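Local coordinates for VAL-1 (PDB 3GNE), which is an alginate lyase of polysaccharide lyase family 14, which cleaves alginate chains by elimination, at residues K136-G141 with L199-W204; D127-P132 with I149-D154; Y81-D86 with K161-N166. All coordinates share one frame; numbering follows the deposited sequence.

Interaction 1: K136-G141 with L199-W204; sequences KQKIPG and LKRINW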
loop_
_atom_site.group_PDB
_atom_site.type_symbol
_atom_site.label_atom_id
_atom_site.label_comp_id
_atom_site.label_asym_id
_atom_site.label_seq_id
_atom_site.Cartn_x
_atom_site.Cartn_y
_atom_site.Cartn_z
ATOM N N LYS A 136 20.127 -8.774 6.745
ATOM C CA LYS A 136 19.962 -8.856 8.194
ATOM C C LYS A 136 18.814 -7.971 8.657
ATOM O O LYS A 136 18.607 -6.847 8.157
ATOM C CB LYS A 136 21.290 -8.414 8.850
ATOM C CG LYS A 136 21.207 -8.476 10.388
ATOM C CD LYS A 136 22.570 -8.248 11.047
ATOM C CE LYS A 136 22.399 -8.246 12.576
ATOM N NZ LYS A 136 20.933 -8.371 12.911
ATOM N N GLN A 137 18.066 -8.426 9.644
ATOM C CA GLN A 137 17.068 -7.596 10.326
ATOM C C GLN A 137 17.263 -7.760 11.821
ATOM O O GLN A 137 17.759 -8.812 12.206
ATOM C CB GLN A 137 15.642 -8.016 9.978
ATOM C CG GLN A 137 15.384 -7.872 8.434
ATOM C CD GLN A 137 15.319 -6.421 7.971
ATOM O OE1 GLN A 137 15.325 -5.432 8.723
ATOM N NE2 GLN A 137 15.274 -6.326 6.615
ATOM N N LYS A 138 16.882 -6.779 12.616
ATOM C CA LYS A 138 16.877 -7.004 14.051
ATOM C C LYS A 138 15.492 -7.094 14.639
ATOM O O LYS A 138 15.292 -7.492 15.776
ATOM C CB LYS A 138 17.641 -5.864 14.751
ATOM C CG LYS A 138 16.931 -4.508 14.657
ATOM C CD LYS A 138 17.796 -3.452 15.316
ATOM C CE LYS A 138 18.047 -2.241 14.492
ATOM N NZ LYS A 138 18.463 -1.007 15.176
ATOM N N ILE A 139 14.484 -6.686 13.877
ATOM C CA ILE A 139 13.104 -6.809 14.340
ATOM C C ILE A 139 12.700 -8.264 14.288
ATOM O O ILE A 139 12.733 -8.907 13.233
ATOM C CB ILE A 139 12.198 -5.954 13.412
ATOM C CG1 ILE A 139 12.581 -4.467 13.534
ATOM C CG2 ILE A 139 10.736 -6.225 13.636
ATOM C CD1 ILE A 139 12.053 -3.674 12.327
ATOM N N PRO A 140 12.277 -8.832 15.418
ATOM C CA PRO A 140 11.935 -10.247 15.413
ATOM C C PRO A 140 10.818 -10.559 14.437
ATOM O O PRO A 140 9.821 -9.831 14.394
ATOM C CB PRO A 140 11.431 -10.511 16.827
ATOM C CG PRO A 140 12.134 -9.442 17.644
ATOM C CD PRO A 140 12.177 -8.210 16.767
ATOM N N GLY A 141 10.999 -11.627 13.645
ATOM C CA GLY A 141 9.986 -12.071 12.713
ATOM C C GLY A 141 9.933 -11.257 11.419
ATOM O O GLY A 141 9.096 -11.599 10.593
ATOM N N LEU A 199 7.315 2.260 12.993
ATOM C CA LEU A 199 8.172 1.097 13.189
ATOM C C LEU A 199 9.598 1.541 12.852
ATOM O O LEU A 199 9.816 2.015 11.691
ATOM C CB LEU A 199 7.764 -0.084 12.300
ATOM C CG LEU A 199 8.672 -1.321 12.328
ATOM C CD1 LEU A 199 8.658 -2.019 13.685
ATOM C CD2 LEU A 199 8.293 -2.291 11.211
ATOM N N LYS A 200 10.556 1.446 13.760
ATOM C CA LYS A 200 11.928 1.843 13.467
ATOM C C LYS A 200 12.814 0.614 13.408
ATOM O O LYS A 200 12.417 -0.501 13.786
ATOM C CB LYS A 200 12.409 2.812 14.573
ATOM C CG LYS A 200 11.619 4.115 14.628
ATOM C CD LYS A 200 12.378 5.153 15.461
ATOM C CE LYS A 200 11.676 6.496 15.450
ATOM N NZ LYS A 200 12.329 7.506 16.327
ATOM N N ARG A 201 14.023 0.787 12.896
ATOM C CA ARG A 201 15.070 -0.251 12.901
ATOM C C ARG A 201 15.039 -1.269 11.768
ATOM O O ARG A 201 15.493 -2.412 11.842
ATOM C CB ARG A 201 15.110 -0.831 14.321
ATOM C CG ARG A 201 15.730 0.208 15.279
ATOM C CD ARG A 201 14.719 0.763 16.286
ATOM N NE ARG A 201 15.335 1.024 17.586
ATOM C CZ ARG A 201 15.495 0.145 18.567
ATOM N NH1 ARG A 201 15.079 -1.111 18.426
ATOM N NH2 ARG A 201 16.082 0.520 19.702
ATOM N N ILE A 202 14.518 -0.798 10.624
ATOM C CA ILE A 202 14.330 -1.672 9.464
ATOM C C ILE A 202 15.482 -1.569 8.496
ATOM O O ILE A 202 15.981 -0.465 8.244
ATOM C CB ILE A 202 13.082 -1.199 8.678
ATOM C CG1 ILE A 202 11.824 -1.204 9.567
ATOM C CG2 ILE A 202 12.904 -2.056 7.452
ATOM C CD1 ILE A 202 10.646 -0.521 8.931
ATOM N N ASN A 203 15.942 -2.680 7.958
ATOM C CA ASN A 203 16.795 -2.644 6.753
ATOM C C ASN A 203 15.892 -2.756 5.516
ATOM O O ASN A 203 15.315 -3.815 5.268
ATOM C CB ASN A 203 17.855 -3.724 6.758
ATOM C CG ASN A 203 19.197 -3.345 7.355
ATOM O OD1 ASN A 203 19.988 -4.264 7.608
ATOM N ND2 ASN A 203 19.477 -2.087 7.573
ATOM N N TRP A 204 15.792 -1.677 4.748
ATOM C CA TRP A 204 14.966 -1.723 3.534
ATOM C C TRP A 204 15.720 -2.203 2.327
ATOM O O TRP A 204 15.085 -2.722 1.385
ATOM C CB TRP A 204 14.397 -0.336 3.276
ATOM C CG TRP A 204 13.211 0.029 4.104
ATOM C CD1 TRP A 204 13.085 1.031 5.010
ATOM C CD2 TRP A 204 11.915 -0.665 4.079
ATOM N NE1 TRP A 204 11.826 1.025 5.545
ATOM C CE2 TRP A 204 11.092 0.001 4.998
ATOM C CE3 TRP A 204 11.434 -1.754 3.365
ATOM C CZ2 TRP A 204 9.775 -0.372 5.253
ATOM C CZ3 TRP A 204 10.126 -2.164 3.584
ATOM C CH2 TRP A 204 9.335 -1.468 4.515
HETATM O O HOH W 1 15.213 -5.020 11.383
#

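Interaction 2: D127-P132 with I149-D154; sequences DYIYPP and IGFFQD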
loop_
_atom_site.group_PDB
_atom_site.type_symbol
_atom_site.label_atom_id
_atom_site.label_comp_id
_atom_site.label_asym_id
_atom_site.label_seq_id
_atom_site.Cartn_x
_atom_site.Cartn_y
_atom_site.Cartn_z
ATOM N N ASP A 127 0.339 -2.340 8.789
ATOM C CA ASP A 127 1.467 -2.229 7.902
ATOM C C ASP A 127 1.850 -3.638 7.448
ATOM O O ASP A 127 1.810 -4.546 8.264
ATOM C CB ASP A 127 2.623 -1.587 8.677
ATOM C CG ASP A 127 3.746 -1.100 7.817
ATOM O OD1 ASP A 127 3.593 -1.091 6.555
ATOM O OD2 ASP A 127 4.807 -0.794 8.356
ATOM N N TYR A 128 2.191 -3.827 6.190
ATOM C CA TYR A 128 2.440 -5.170 5.663
ATOM C C TYR A 128 3.713 -5.138 4.802
ATOM O O TYR A 128 3.729 -4.507 3.740
ATOM C CB TYR A 128 1.224 -5.588 4.860
ATOM C CG TYR A 128 1.252 -7.026 4.396
ATOM C CD1 TYR A 128 1.264 -8.074 5.345
ATOM C CD2 TYR A 128 1.254 -7.320 3.028
ATOM C CE1 TYR A 128 1.295 -9.409 4.944
ATOM C CE2 TYR A 128 1.246 -8.659 2.629
ATOM C CZ TYR A 128 1.273 -9.697 3.565
ATOM O OH TYR A 128 1.267 -11.018 3.208
ATOM N N ILE A 129 4.744 -5.767 5.288
ATOM C CA ILE A 129 6.091 -5.613 4.732
ATOM C C ILE A 129 6.599 -6.911 4.146
ATOM O O ILE A 129 6.579 -7.946 4.822
ATOM C CB ILE A 129 7.059 -5.124 5.844
ATOM C CG1 ILE A 129 6.578 -3.772 6.372
ATOM C CG2 ILE A 129 8.506 -5.063 5.301
ATOM C CD1 ILE A 129 7.466 -3.181 7.478
ATOM N N TYR A 130 7.156 -6.866 2.942
ATOM C CA TYR A 130 7.980 -7.942 2.400
ATOM C C TYR A 130 9.419 -7.417 2.446
ATOM O O TYR A 130 9.730 -6.486 1.659
ATOM C CB TYR A 130 7.634 -8.269 0.956
ATOM C CG TYR A 130 6.590 -9.352 0.731
ATOM C CD1 TYR A 130 5.249 -9.179 1.112
ATOM C CD2 TYR A 130 6.929 -10.520 0.062
ATOM C CE1 TYR A 130 4.305 -10.191 0.868
ATOM C CE2 TYR A 130 5.990 -11.513 -0.159
ATOM C CZ TYR A 130 4.687 -11.343 0.237
ATOM O OH TYR A 130 3.795 -12.370 -0.035
ATOM N N PRO A 131 10.249 -7.937 3.329
ATOM C CA PRO A 131 11.655 -7.483 3.363
ATOM C C PRO A 131 12.519 -8.256 2.379
ATOM O O PRO A 131 12.079 -9.284 1.858
ATOM C CB PRO A 131 12.046 -7.822 4.827
ATOM C CG PRO A 131 11.275 -9.118 5.077
ATOM C CD PRO A 131 9.957 -8.962 4.349
ATOM N N PRO A 132 13.735 -7.762 2.104
ATOM C CA PRO A 132 14.586 -8.454 1.141
ATOM C C PRO A 132 15.128 -9.784 1.629
ATOM O O PRO A 132 15.415 -9.951 2.818
ATOM C CB PRO A 132 15.762 -7.438 0.973
ATOM C CG PRO A 132 15.201 -6.106 1.361
ATOM C CD PRO A 132 14.321 -6.476 2.567
ATOM N N ILE A 149 4.952 -9.572 6.453
ATOM C CA ILE A 149 4.976 -9.407 7.897
ATOM C C ILE A 149 4.106 -8.203 8.287
ATOM O O ILE A 149 4.301 -7.080 7.800
ATOM C CB ILE A 149 6.423 -9.184 8.401
ATOM C CG1 ILE A 149 7.425 -10.137 7.757
ATOM C CG2 ILE A 149 6.452 -9.264 9.923
ATOM C CD1 ILE A 149 7.142 -11.621 7.916
ATOM N N GLY A 150 3.131 -8.460 9.163
ATOM C CA GLY A 150 2.190 -7.396 9.587
ATOM C C GLY A 150 2.666 -6.749 10.871
ATOM O O GLY A 150 3.231 -7.421 11.730
ATOM N N PHE A 151 2.397 -5.437 10.936
ATOM C CA PHE A 151 2.639 -4.662 12.162
ATOM C C PHE A 151 1.432 -3.775 12.427
ATOM O O PHE A 151 0.721 -3.387 11.485
ATOM C CB PHE A 151 3.869 -3.743 12.017
ATOM C CG PHE A 151 5.149 -4.579 11.822
ATOM C CD1 PHE A 151 5.898 -4.916 12.939
ATOM C CD2 PHE A 151 5.536 -4.975 10.564
ATOM C CE1 PHE A 151 7.041 -5.665 12.806
ATOM C CE2 PHE A 151 6.679 -5.724 10.420
ATOM C CZ PHE A 151 7.445 -6.107 11.534
ATOM N N PHE A 152 1.244 -3.464 13.724
ATOM C CA PHE A 152 0.257 -2.479 14.181
ATOM C C PHE A 152 -1.133 -3.068 14.308
ATOM O O PHE A 152 -2.086 -2.295 14.507
ATOM C CB PHE A 152 0.219 -1.184 13.368
ATOM C CG PHE A 152 1.553 -0.541 13.083
ATOM C CD1 PHE A 152 2.568 -0.544 14.026
ATOM C CD2 PHE A 152 1.759 0.084 11.837
ATOM C CE1 PHE A 152 3.777 0.058 13.742
ATOM C CE2 PHE A 152 2.973 0.704 11.565
ATOM C CZ PHE A 152 3.970 0.697 12.518
ATOM N N GLN A 153 -1.280 -4.395 14.272
ATOM C CA GLN A 153 -2.644 -4.908 14.368
ATOM C C GLN A 153 -3.397 -4.475 15.628
ATOM O O GLN A 153 -4.595 -4.233 15.587
ATOM C CB GLN A 153 -2.607 -6.429 14.306
ATOM C CG GLN A 153 -4.019 -6.938 13.982
ATOM C CD GLN A 153 -3.974 -8.461 13.973
ATOM O OE1 GLN A 153 -3.706 -9.083 15.022
ATOM N NE2 GLN A 153 -4.258 -8.989 12.807
ATOM N N ASP A 154 -2.699 -4.305 16.758
ATOM C CA ASP A 154 -3.406 -3.893 17.965
ATOM C C ASP A 154 -3.666 -2.404 18.042
ATOM O O ASP A 154 -4.327 -1.949 18.978
ATOM C CB ASP A 154 -2.606 -4.359 19.200
ATOM C CG ASP A 154 -2.755 -5.848 19.509
ATOM O OD1 ASP A 154 -3.686 -6.454 18.934
ATOM O OD2 ASP A 154 -1.931 -6.363 20.315
#

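Interaction 3: Y81-D86 with K161-N166; sequences YPKGFD and KYDVWN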
loop_
_atom_site.group_PDB
_atom_site.type_symbol
_atom_site.label_atom_id
_atom_site.label_comp_id
_atom_site.label_asym_id
_atom_site.label_seq_id
_atom_site.Cartn_x
_atom_site.Cartn_y
_atom_site.Cartn_z
ATOM N N TYR A 81 -16.065 3.116 2.738
ATOM C CA TYR A 81 -16.707 1.790 2.784
ATOM C C TYR A 81 -18.185 1.992 3.114
ATOM O O TYR A 81 -18.455 2.300 4.296
ATOM C CB TYR A 81 -16.046 0.941 3.861
ATOM C CG TYR A 81 -14.624 0.538 3.449
ATOM C CD1 TYR A 81 -14.506 -0.446 2.442
ATOM C CD2 TYR A 81 -13.482 1.068 4.036
ATOM C CE1 TYR A 81 -13.209 -0.840 2.062
ATOM C CE2 TYR A 81 -12.207 0.670 3.627
ATOM C CZ TYR A 81 -12.109 -0.291 2.643
ATOM O OH TYR A 81 -10.855 -0.711 2.199
ATOM N N PRO A 82 -19.087 1.824 2.171
ATOM C CA PRO A 82 -20.495 1.961 2.519
ATOM C C PRO A 82 -20.881 0.964 3.595
ATOM O O PRO A 82 -20.364 -0.154 3.619
ATOM C CB PRO A 82 -21.211 1.623 1.206
ATOM C CG PRO A 82 -20.206 1.988 0.129
ATOM C CD PRO A 82 -18.875 1.543 0.748
ATOM N N LYS A 83 -21.827 1.342 4.451
ATOM C CA LYS A 83 -22.379 0.444 5.441
ATOM C C LYS A 83 -22.686 -0.940 4.886
ATOM O O LYS A 83 -23.300 -0.978 3.799
ATOM C CB LYS A 83 -23.649 1.111 6.015
ATOM C CG LYS A 83 -24.194 0.421 7.277
ATOM C CD LYS A 83 -25.574 0.920 7.615
ATOM C CE LYS A 83 -26.164 0.380 8.911
ATOM N NZ LYS A 83 -27.385 1.222 9.267
ATOM N N GLY A 84 -22.268 -2.017 5.579
ATOM C CA GLY A 84 -22.582 -3.358 5.057
ATOM C C GLY A 84 -21.409 -3.954 4.302
ATOM O O GLY A 84 -21.440 -5.150 4.045
ATOM N N PHE A 85 -20.363 -3.143 3.998
ATOM C CA PHE A 85 -19.223 -3.756 3.331
ATOM C C PHE A 85 -18.665 -4.852 4.201
ATOM O O PHE A 85 -18.533 -4.677 5.432
ATOM C CB PHE A 85 -18.182 -2.613 3.085
ATOM C CG PHE A 85 -16.999 -3.066 2.248
ATOM C CD1 PHE A 85 -17.024 -2.828 0.878
ATOM C CD2 PHE A 85 -15.880 -3.679 2.811
ATOM C CE1 PHE A 85 -15.934 -3.225 0.081
ATOM C CE2 PHE A 85 -14.796 -4.081 2.038
ATOM C CZ PHE A 85 -14.833 -3.823 0.679
ATOM N N ASP A 86 -18.320 -5.977 3.617
ATOM C CA ASP A 86 -17.790 -7.094 4.392
ATOM C C ASP A 86 -16.282 -7.160 4.169
ATOM O O ASP A 86 -15.824 -7.487 3.060
ATOM C CB ASP A 86 -18.520 -8.390 3.957
ATOM C CG ASP A 86 -18.151 -9.598 4.784
ATOM O OD1 ASP A 86 -17.044 -9.624 5.408
ATOM O OD2 ASP A 86 -18.959 -10.595 4.796
ATOM N N LYS A 161 -13.918 3.017 9.521
ATOM C CA LYS A 161 -15.317 3.131 9.844
ATOM C C LYS A 161 -16.163 3.128 8.602
ATOM O O LYS A 161 -15.685 3.441 7.507
ATOM C CB LYS A 161 -15.538 4.435 10.621
ATOM C CG LYS A 161 -14.675 4.604 11.870
ATOM C CD LYS A 161 -14.707 3.417 12.830
ATOM C CE LYS A 161 -13.841 3.797 14.044
ATOM N NZ LYS A 161 -13.735 2.673 15.014
ATOM N N TYR A 162 -17.448 2.783 8.741
ATOM C CA TYR A 162 -18.377 2.846 7.600
ATOM C C TYR A 162 -18.884 4.254 7.312
ATOM O O TYR A 162 -19.052 5.092 8.213
ATOM C CB TYR A 162 -19.602 1.943 7.885
ATOM C CG TYR A 162 -19.343 0.464 7.887
ATOM C CD1 TYR A 162 -18.832 -0.172 6.795
ATOM C CD2 TYR A 162 -19.608 -0.335 9.022
ATOM C CE1 TYR A 162 -18.584 -1.531 6.792
ATOM C CE2 TYR A 162 -19.376 -1.701 9.040
ATOM C CZ TYR A 162 -18.853 -2.282 7.902
ATOM O OH TYR A 162 -18.634 -3.640 7.902
ATOM N N ASP A 163 -19.202 4.507 6.040
ATOM C CA ASP A 163 -19.904 5.715 5.622
ATOM C C ASP A 163 -19.108 6.977 5.922
ATOM O O ASP A 163 -19.704 8.040 6.214
ATOM C CB ASP A 163 -21.286 5.713 6.330
ATOM C CG ASP A 163 -22.277 4.762 5.695
ATOM O OD1 ASP A 163 -22.017 4.208 4.609
ATOM O OD2 ASP A 163 -23.387 4.578 6.280
ATOM N N VAL A 164 -17.792 6.928 5.908
ATOM C CA VAL A 164 -16.914 8.069 6.141
ATOM C C VAL A 164 -15.688 7.998 5.235
ATOM O O VAL A 164 -15.256 6.912 4.849
ATOM C CB VAL A 164 -16.311 8.107 7.543
ATOM C CG1 VAL A 164 -17.375 8.015 8.587
ATOM C CG2 VAL A 164 -15.352 6.965 7.842
ATOM N N TRP A 165 -15.110 9.148 4.946
ATOM C CA TRP A 165 -13.847 9.122 4.236
ATOM C C TRP A 165 -12.732 8.835 5.203
ATOM O O TRP A 165 -12.276 9.713 5.961
ATOM C CB TRP A 165 -13.661 10.447 3.491
ATOM C CG TRP A 165 -14.622 10.512 2.339
ATOM C CD1 TRP A 165 -15.777 11.217 2.248
ATOM C CD2 TRP A 165 -14.479 9.811 1.105
ATOM N NE1 TRP A 165 -16.392 11.020 1.034
ATOM C CE2 TRP A 165 -15.595 10.143 0.304
ATOM C CE3 TRP A 165 -13.516 8.944 0.619
ATOM C CZ2 TRP A 165 -15.752 9.631 -0.963
ATOM C CZ3 TRP A 165 -13.680 8.419 -0.649
ATOM C CH2 TRP A 165 -14.791 8.754 -1.436
ATOM N N ASN A 166 -12.261 7.617 5.233
ATOM C CA ASN A 166 -11.145 7.282 6.137
ATOM C C ASN A 166 -9.850 7.781 5.498
ATOM O O ASN A 166 -9.678 7.518 4.290
ATOM C CB ASN A 166 -11.020 5.773 6.317
ATOM C CG ASN A 166 -12.244 5.187 7.027
ATOM O OD1 ASN A 166 -12.334 5.292 8.253
ATOM N ND2 ASN A 166 -13.128 4.518 6.294
HETATM O O HOH W 2 -16.132 4.484 5.130
#

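Interaction 1: K136-G141 with L199-W204
A G1 beta bulge near the end of strand 195-202, where R201 and I202 both face G186, receives the long loop that follows strand 125-130. The loop runs roughly antiparallel to it and grips the backbone just past the bulge with a single amide. In Q137, CG lies beside the backbone N (chi1 -61°) and the chain bends at chi2 (-70°), so the amide meets N203 with both ends. Q137 NE2 donates to N203 O at 2.8 Å, almost straight and within the amide plane, while N203 N donates to Q137 OE1 at 2.9 Å; each bond falls on a lone pair. A water sits beside this pair, giving one proton to Q137 OE1 (2.7 Å) and one to R201 O (2.7 Å) and accepting from I139 N. I139 leads with CD1, 3.7 Å from I202 CG1 and 4.0 Å from L199 CD1, with CG1 beside the carbonyl oxygens of K200 and R201. On the exposed side K138 crosses R201 at about a right angle, its aliphatic carbons against R201 CB; its ammonium bonds to L184 O, and R201 is poorly ordered. OE1 receives the N203 N-H and a water proton while NE2 gives its own bond, which should fix the amide's orientation. The like charges, K138 NZ 4.4 Å from R201 NE, should if anything repel; the polar hold comes mainly from Q137 and its water.

Interaction 2: D127-P132 with I149-D154
I129 has CG1 anti to its carbonyl carbon and a fully extended chi2 (-180°), which carries CD1 across to the F151 ring, while D127 has CG anti to its backbone N (chi1 -166°), which runs its carboxylate alongside the F152 ring. I129 CD1 lies 4.0 Å from F151 CE2, the two side chains crossing at about a right angle. D127 and F152 run side by side, carboxylate and ring planes only 19° apart, and D127 CB is 3.7 Å from F152 CD2. F152 also folds back so that F151 CB sits over the centre of its ring. Beneath these groups the backbones form an antiparallel ladder. D127 and F151 make a hydrogen-bonded pair, F151 N to D127 O being 2.9 Å, and I129 and I149 make a second, with I149 N to I129 O at 2.8 Å. Between them Y128 and G150 form a non-hydrogen-bonded pair. G150, with no side chain to stand beside the tyrosine ring, brings its CA within 3.2 Å of D127 O in a CA-H...O contact. Y128 points to the other face, where its hydroxyl bonds to G148 N and, like that of Y130, to a citrate, probably from the crystallisation liquor, though it may mark a pocket. Strand 149-151 is one of the two outermost strands of a seven-stranded antiparallel sheet, and 125-130 joins it to strand 112-119. On the face carrying D127, I129, I149 and F151, L199 of strand 195-202 meets I129, F151 and, just beyond the strand, F152; D127 bonds to S188 of strand 186-192.

Interaction 3: Y81-D86 with K161-N166
Tight packing in this contact centres on Y162 and D163, which close over the turn P82-F85 from the solvent side and are backed by buried Y81 and F85, while the lysines at the margin reach away. The Y162 ring spans the turn: its hydroxyl donates to F85 O at 2.7 Å, nearly along the C=O axis, and G84 N lies over one face toward the rim, 3.9 Å from Y162 CE1. Y81 O lies at the edge of the same ring, and F85 CB touches Y162 CE1 at 3.9 Å. D163 holds the other end with two atoms. Its backbone N gives a nearly straight bond to Y81 O (2.9 Å), and its OD1 takes the K83 N-H from above the carboxylate plane (2.9 Å). A water accepts from Y81 N at 2.8 Å, bridging it to the backbone carbonyls K161 O and V164 O, and the N166 amide bonds back to both K161 N and K161 O. The outer side is looser. K83 keeps its NZ 6.0 Å from D163 OD2, too far for a salt bridge, and K161 turns away to bond N158 O. Below, Y81 CD1 lies over the centre of the F85 ring. The turn is type II, closed by F85 N to P82 O, with glycine at the third position, where phi is positive; the contact joins the loop after strand 72-80 to the one leading into strand 166-173, at one end of these paired antiparallel strands.

Overall arrangement
Interactions 1 and 2 are neighbours, their centres 11 Å apart, and they meet directly: W204 CZ3 packs on I129 CG2 at 3.7 Å, and L199 N approaches F152 CZ at 3.7 Å. Together they join the edge of the seven-stranded sheet to strand 195-202 of the other large sheet, with the 136-141 loop, part of the connection between the two strands of interaction 2, laid over the join. The citrate, probably from the crystallisation liquor, lies on the other face of interaction 2, at Y128 and Y130. Interaction 3 is remote: its centre is 24 Å from that of interaction 2 and 33 Å from that of interaction 1, on the opposite side of the chain's centre from the latter.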